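Local coordinates for protein dihydropteroate synthase (Xanthomonas albilineans GPE PC73, PDB 6DAY) that probably catalyses the condensation of para-aminobenzoate with 6-hydroxymethyl-7,8-dihydropterin diphosphate to 7,8-dihydropteroate, a step in folate biosynthesis, at residues L50-E55 with H263-T268; A221-K226 with A247-A252. All coordinates share one frame; numbering follows the deposited sequence.

Following the chain of this TIM-barrel enzyme from its N terminus, strand 21-27 and helix 41-54 form the first beta-alpha unit, and residues 50-55, the last turn of that helix and the residue after it, wait more than 200 residues for their partner. Strand 220-221 then leads into the loop 221-226, which contact 2 joins to helix 242-254 after a short excursion. Strand 259-262 and the start of helix 265-279 follow, where contact 1 closes the large loop, bringing the first helix of the barrel to the last. Contact 2 is therefore nested inside contact 1. The two meet directly: His263 ND1 lies 2.6 Å from Ser224 OG, a probable hydrogen bond, and Asp264 forms a salt bridge with Arg225.

Contact 1 (L50-E55 with H263-T268); sequences LRLAEE and HDVAAT. With PAB (4-aminobenzoic acid), chain T; SO4 (sulfate ion), chain U.
The contact belongs to the closure of the TIM barrel, where Leu52 in the last turn of helix 41-54 and Glu55 just past its end meet Val265 and Ala266 in the first turn of helix 265-279. The Glu55 side chain, extended beyond CG, reaches over the CB of Ala266, and its OE1 accepts a hydrogen bond from Ala266 N at 3.0 Å. The N-H comes to the anti side of the carboxylate, 31° out of its plane, and the bond is moderately bent (148°). Asp264 occupies the N-cap position of the helix but makes no capping bond, its side chain being paired with Arg225. The negative charge at Glu55 would probably be eased by the helix start. Its other oxygen, OE2, receives a weak bond of 2.9 Å from Arg51 NH1, part of a salt bridge. The approach of the 4-aminobenzoic acid to Arg51 is doubtful, its O1' lying within covalent distance of NE.

Beside this bond Val265 packs on Leu52. Val265 has CG1 anti to its backbone N (chi1 169°) and against Leu52 O at 3.8 Å, while CG2 meets Leu52 CD2 at 3.8 Å. Leu52 CD2 also approaches His263 O. The His263 ring, with ND1 held by Ser224, uses NE2 to donate to sulfate O1 at 3.0 Å, with Asn27 and Arg261 holding the same ion, consistent with the diphosphate site of relatives.

Val265 further packs on Val22 of strand 21-27, Thr268 on Val246 of helix 242-254, and Ala266 on Arg235 of the second subunit.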
loop_
_atom_site.group_PDB
_atom_site.type_symbol
_atom_site.label_atom_id
_atom_site.label_comp_id
_atom_site.label_asym_id
_atom_site.label_seq_id
_atom_site.Cartn_x
_atom_site.Cartn_y
_atom_site.Cartn_z
ATOM N N LEU D 50 5.300 5.986 -14.327
ATOM C CA LEU D 50 6.100 7.205 -14.354
ATOM C C LEU D 50 6.986 7.312 -13.109
ATOM O O LEU D 50 8.143 7.737 -13.199
ATOM C CB LEU D 50 5.182 8.431 -14.489
ATOM C CG LEU D 50 4.500 8.554 -15.859
ATOM C CD1 LEU D 50 3.717 9.878 -15.876
ATOM C CD2 LEU D 50 5.570 8.574 -16.943
ATOM N N ARG D 51 6.460 6.925 -11.942
ATOM C CA ARG D 51 7.272 6.897 -10.722
ATOM C C ARG D 51 8.395 5.877 -10.840
ATOM O O ARG D 51 9.526 6.148 -10.437
ATOM C CB ARG D 51 6.376 6.604 -9.520
ATOM C CG ARG D 51 7.091 6.306 -8.220
ATOM C CD ARG D 51 6.127 6.540 -7.051
ATOM N NE ARG D 51 5.251 5.389 -6.798
ATOM C CZ ARG D 51 5.667 4.270 -6.192
ATOM N NH1 ARG D 51 6.930 4.146 -5.796
ATOM N NH2 ARG D 51 4.828 3.265 -5.981
ATOM N N LEU D 52 8.113 4.705 -11.423
ATOM C CA LEU D 52 9.182 3.703 -11.569
ATOM C C LEU D 52 10.255 4.182 -12.535
ATOM O O LEU D 52 11.461 3.936 -12.313
ATOM C CB LEU D 52 8.587 2.372 -12.040
ATOM C CG LEU D 52 7.608 1.715 -11.077
ATOM C CD1 LEU D 52 7.328 0.286 -11.467
ATOM C CD2 LEU D 52 8.169 1.768 -9.614
ATOM N N ALA D 53 9.854 4.885 -13.598
ATOM C CA ALA D 53 10.850 5.487 -14.486
ATOM C C ALA D 53 11.706 6.504 -13.730
ATOM O O ALA D 53 12.934 6.539 -13.889
ATOM C CB ALA D 53 10.169 6.143 -15.691
ATOM N N GLU D 54 11.078 7.330 -12.888
ATOM C CA GLU D 54 11.845 8.302 -12.091
ATOM C C GLU D 54 12.806 7.626 -11.117
ATOM O O GLU D 54 13.840 8.208 -10.760
ATOM C CB GLU D 54 10.908 9.240 -11.302
ATOM C CG GLU D 54 10.278 10.356 -12.121
ATOM C CD GLU D 54 11.245 10.991 -13.115
ATOM O OE1 GLU D 54 12.170 11.716 -12.683
ATOM O OE2 GLU D 54 11.078 10.759 -14.334
ATOM N N GLU D 55 12.462 6.438 -10.628
ATOM C CA GLU D 55 13.283 5.701 -9.671
ATOM C C GLU D 55 14.428 4.978 -10.365
ATOM O O GLU D 55 15.234 4.321 -9.677
ATOM C CB GLU D 55 12.460 4.674 -8.899
ATOM C CG GLU D 55 11.415 5.286 -7.950
ATOM C CD GLU D 55 10.672 4.286 -7.087
ATOM O OE1 GLU D 55 11.012 3.091 -7.115
ATOM O OE2 GLU D 55 9.741 4.703 -6.368
ATOM N N HIS D 263 9.126 -4.941 -8.256
ATOM C CA HIS D 263 8.261 -3.850 -7.837
ATOM C C HIS D 263 9.073 -2.690 -7.271
ATOM O O HIS D 263 8.737 -1.525 -7.509
ATOM C CB HIS D 263 7.308 -4.295 -6.725
ATOM C CG HIS D 263 6.403 -5.408 -7.115
ATOM N ND1 HIS D 263 6.725 -6.730 -6.901
ATOM C CD2 HIS D 263 5.171 -5.401 -7.683
ATOM C CE1 HIS D 263 5.744 -7.497 -7.354
ATOM N NE2 HIS D 263 4.785 -6.714 -7.824
ATOM N N ASP D 264 10.119 -3.014 -6.504
ATOM C CA ASP D 264 10.861 -2.015 -5.707
ATOM C C ASP D 264 12.090 -1.535 -6.466
ATOM O O ASP D 264 13.250 -1.941 -6.242
ATOM C CB ASP D 264 11.188 -2.595 -4.341
ATOM C CG ASP D 264 9.918 -3.061 -3.638
ATOM O OD1 ASP D 264 9.168 -2.194 -3.142
ATOM O OD2 ASP D 264 9.615 -4.272 -3.657
ATOM N N VAL D 265 11.812 -0.631 -7.390
ATOM C CA VAL D 265 12.806 -0.254 -8.382
ATOM C C VAL D 265 13.955 0.516 -7.731
ATOM O O VAL D 265 15.124 0.161 -7.919
ATOM C CB VAL D 265 12.139 0.518 -9.530
ATOM C CG1 VAL D 265 13.201 1.156 -10.428
ATOM C CG2 VAL D 265 11.229 -0.443 -10.362
ATOM N N ALA D 266 13.651 1.573 -6.957
ATOM C CA ALA D 266 14.715 2.397 -6.395
ATOM C C ALA D 266 15.661 1.560 -5.530
ATOM O O ALA D 266 16.898 1.730 -5.579
ATOM C CB ALA D 266 14.100 3.540 -5.574
ATOM N N ALA D 267 15.088 0.691 -4.683
ATOM C CA ALA D 267 15.915 -0.134 -3.787
ATOM C C ALA D 267 16.778 -1.106 -4.562
ATOM O O ALA D 267 17.947 -1.340 -4.192
ATOM C CB ALA D 267 15.027 -0.908 -2.824
ATOM N N THR D 268 16.213 -1.690 -5.644
ATOM C CA THR D 268 16.977 -2.619 -6.442
ATOM C C THR D 268 18.093 -1.889 -7.168
ATOM O O THR D 268 19.208 -2.409 -7.281
ATOM C CB THR D 268 16.030 -3.340 -7.440
ATOM O OG1 THR D 268 15.021 -4.043 -6.676
ATOM C CG2 THR D 268 16.821 -4.355 -8.237
HETATM C "C1'" PAB T . 2.952 6.038 -7.727
HETATM O "O1'" PAB T . 4.175 5.728 -7.456
HETATM O "O2'" PAB T . 2.097 5.113 -7.810
HETATM C C1 PAB T . 2.443 7.487 -7.952
HETATM C C2 PAB T . 3.285 8.539 -8.301
HETATM C C3 PAB T . 2.769 9.816 -8.500
HETATM C C4 PAB T . 1.407 10.076 -8.359
HETATM C C5 PAB T . 0.559 9.037 -8.014
HETATM C C6 PAB T . 1.081 7.759 -7.820
HETATM N N4 PAB T . 0.873 11.417 -8.571
HETATM S S SO4 U . 3.148 -9.628 -10.307
HETATM O O1 SO4 U . 3.005 -8.471 -9.413
HETATM O O2 SO4 U . 2.292 -10.727 -9.856
HETATM O O3 SO4 U . 2.700 -9.282 -11.670
HETATM O O4 SO4 U . 4.549 -10.055 -10.345
HETATM O O HOH W 1 9.856 1.356 -5.900
#

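Contact 2 (A221-K226 with A247-A252). With PAB (4-aminobenzoic acid), chain R.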
loop_
_atom_site.group_PDB
_atom_site.type_symbol
_atom_site.label_atom_id
_atom_site.label_comp_id
_atom_site.label_asym_id
_atom_site.label_seq_id
_atom_site.Cartn_x
_atom_site.Cartn_y
_atom_site.Cartn_z
ATOM N N ALA D 221 15.217 -12.648 -14.147
ATOM C CA ALA D 221 14.798 -13.243 -12.889
ATOM C C ALA D 221 13.757 -12.341 -12.234
ATOM O O ALA D 221 13.944 -11.125 -12.173
ATOM C CB ALA D 221 15.975 -13.414 -11.933
ATOM N N GLY D 222 12.687 -12.941 -11.750
ATOM C CA GLY D 222 11.635 -12.173 -11.101
ATOM C C GLY D 222 11.181 -12.859 -9.842
ATOM O O GLY D 222 10.399 -13.800 -9.901
ATOM N N LEU D 223 11.693 -12.419 -8.675
ATOM C CA LEU D 223 11.274 -12.989 -7.399
ATOM C C LEU D 223 10.574 -11.959 -6.536
ATOM O O LEU D 223 10.413 -12.171 -5.332
ATOM C CB LEU D 223 12.477 -13.545 -6.629
ATOM C CG LEU D 223 13.240 -14.650 -7.338
ATOM C CD1 LEU D 223 14.590 -14.131 -7.833
ATOM C CD2 LEU D 223 13.418 -15.802 -6.402
ATOM N N SER D 224 10.131 -10.864 -7.135
ATOM C CA SER D 224 9.714 -9.697 -6.351
ATOM C C SER D 224 8.475 -9.954 -5.508
ATOM O O SER D 224 7.368 -10.182 -6.034
ATOM C CB SER D 224 9.515 -8.508 -7.288
ATOM O OG SER D 224 9.213 -7.322 -6.554
ATOM N N ARG D 225 8.639 -9.838 -4.192
ATOM C CA ARG D 225 7.569 -9.964 -3.211
ATOM C C ARG D 225 6.844 -11.289 -3.308
ATOM O O ARG D 225 5.710 -11.412 -2.861
ATOM C CB ARG D 225 6.576 -8.808 -3.307
ATOM C CG ARG D 225 7.228 -7.434 -3.294
ATOM C CD ARG D 225 6.111 -6.364 -3.238
ATOM N NE ARG D 225 6.677 -5.032 -3.088
ATOM C CZ ARG D 225 5.963 -3.934 -2.881
ATOM N NH1 ARG D 225 4.635 -3.991 -2.820
ATOM N NH2 ARG D 225 6.582 -2.779 -2.736
ATOM N N LYS D 226 7.484 -12.308 -3.865
ATOM C CA LYS D 226 6.776 -13.563 -4.023
ATOM C C LYS D 226 6.656 -14.328 -2.702
ATOM O O LYS D 226 7.372 -14.081 -1.705
ATOM C CB LYS D 226 7.489 -14.407 -5.056
ATOM C CG LYS D 226 7.449 -13.739 -6.420
ATOM C CD LYS D 226 7.378 -14.761 -7.507
ATOM C CE LYS D 226 7.293 -14.098 -8.888
ATOM N NZ LYS D 226 6.039 -13.347 -9.091
ATOM N N ALA D 247 17.529 -8.605 -1.981
ATOM C CA ALA D 247 18.655 -9.527 -1.805
ATOM C C ALA D 247 18.591 -10.644 -2.852
ATOM O O ALA D 247 19.601 -10.949 -3.501
ATOM C CB ALA D 247 18.666 -10.116 -0.382
ATOM N N ALA D 248 17.396 -11.217 -3.059
ATOM C CA ALA D 248 17.223 -12.267 -4.079
ATOM C C ALA D 248 17.613 -11.766 -5.459
ATOM O O ALA D 248 18.299 -12.473 -6.215
ATOM C CB ALA D 248 15.769 -12.780 -4.110
ATOM N N HIS D 249 17.237 -10.529 -5.793
ATOM C CA HIS D 249 17.603 -10.010 -7.116
ATOM C C HIS D 249 19.086 -9.689 -7.243
ATOM O O HIS D 249 19.657 -9.844 -8.323
ATOM C CB HIS D 249 16.747 -8.802 -7.454
ATOM C CG HIS D 249 15.333 -9.215 -7.722
ATOM N ND1 HIS D 249 14.257 -8.730 -7.011
ATOM C CD2 HIS D 249 14.828 -10.136 -8.585
ATOM C CE1 HIS D 249 13.147 -9.318 -7.428
ATOM N NE2 HIS D 249 13.461 -10.163 -8.398
ATOM N N LEU D 250 19.725 -9.222 -6.183
ATOM C CA LEU D 250 21.167 -9.066 -6.251
ATOM C C LEU D 250 21.845 -10.409 -6.426
ATOM O O LEU D 250 22.813 -10.515 -7.172
ATOM C CB LEU D 250 21.636 -8.376 -4.962
ATOM C CG LEU D 250 23.129 -8.223 -4.816
ATOM C CD1 LEU D 250 23.732 -7.420 -5.953
ATOM C CD2 LEU D 250 23.459 -7.536 -3.476
ATOM N N LEU D 251 21.397 -11.431 -5.701
ATOM C CA LEU D 251 21.988 -12.765 -5.861
ATOM C C LEU D 251 21.784 -13.272 -7.285
ATOM O O LEU D 251 22.675 -13.924 -7.858
ATOM C CB LEU D 251 21.344 -13.758 -4.886
ATOM C CG LEU D 251 21.645 -13.441 -3.408
ATOM C CD1 LEU D 251 20.812 -14.386 -2.513
ATOM C CD2 LEU D 251 23.175 -13.484 -3.096
ATOM N N ALA D 252 20.619 -13.001 -7.845
ATOM C CA ALA D 252 20.375 -13.458 -9.220
ATOM C C ALA D 252 21.313 -12.756 -10.204
ATOM O O ALA D 252 21.860 -13.387 -11.128
ATOM C CB ALA D 252 18.895 -13.219 -9.588
HETATM C "C1'" PAB R . 4.071 -16.001 -6.036
HETATM O "O1'" PAB R . 3.913 -15.242 -5.048
HETATM O "O2'" PAB R . 4.555 -17.139 -5.875
HETATM C C1 PAB R . 3.679 -15.536 -7.428
HETATM C C2 PAB R . 3.251 -14.229 -7.576
HETATM C C3 PAB R . 2.883 -13.756 -8.818
HETATM C C4 PAB R . 2.934 -14.595 -9.917
HETATM C C5 PAB R . 3.362 -15.914 -9.771
HETATM C C6 PAB R . 3.740 -16.391 -8.527
HETATM N N4 PAB R . 2.527 -14.068 -11.214
#
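One hydrogen bond crosses the contact: Leu223 N donates to His249 NE2 at 2.9 Å, nearly straight (168°) though tilted 25° from the ring plane. Accepting there means that NE2 carries no proton. With CG anti to the carbonyl carbon (chi1 -71°), the ring leaves the helix and puts an edge against the backbone of Leu223 and Ser224. Alongside the bond, CE1 of His249 lies 3.4 Å from Ser224 N and also touches Ser224 CB, while CD2 lies 3.8 Å from Ala221 O.

The loop held in this way follows strand 220-221, the seventh of the barrel, and carries the Ser-Arg-Lys sequence of dihydropteroate synthases. Leu223 to Lys226 make a type II turn, with Arg225 at a positive phi, closed by Lys226 N to Leu223 O at 3.3 Å. Past the turn, Lys226 lies along a bound 4-aminobenzoic acid, its NZ 3.2 Å from ring atom C3, and Arg227 N hydrogen-bonds that ligand, consistent with a place in the substrate pocket.

Apolar contacts add to this. Ala221 CB meets Ala252 CB at 3.8 Å, and Leu223 CD1 reaches Ala248 CB at 4.1 Å, the leucine and His249 side chains running antiparallel to each other, with CD1 of Leu223 also near CD2 of the ring. The histidine also packs on Leu260 and Val262 of strand 259-262, and Ala248 on Val274 of the second subunit.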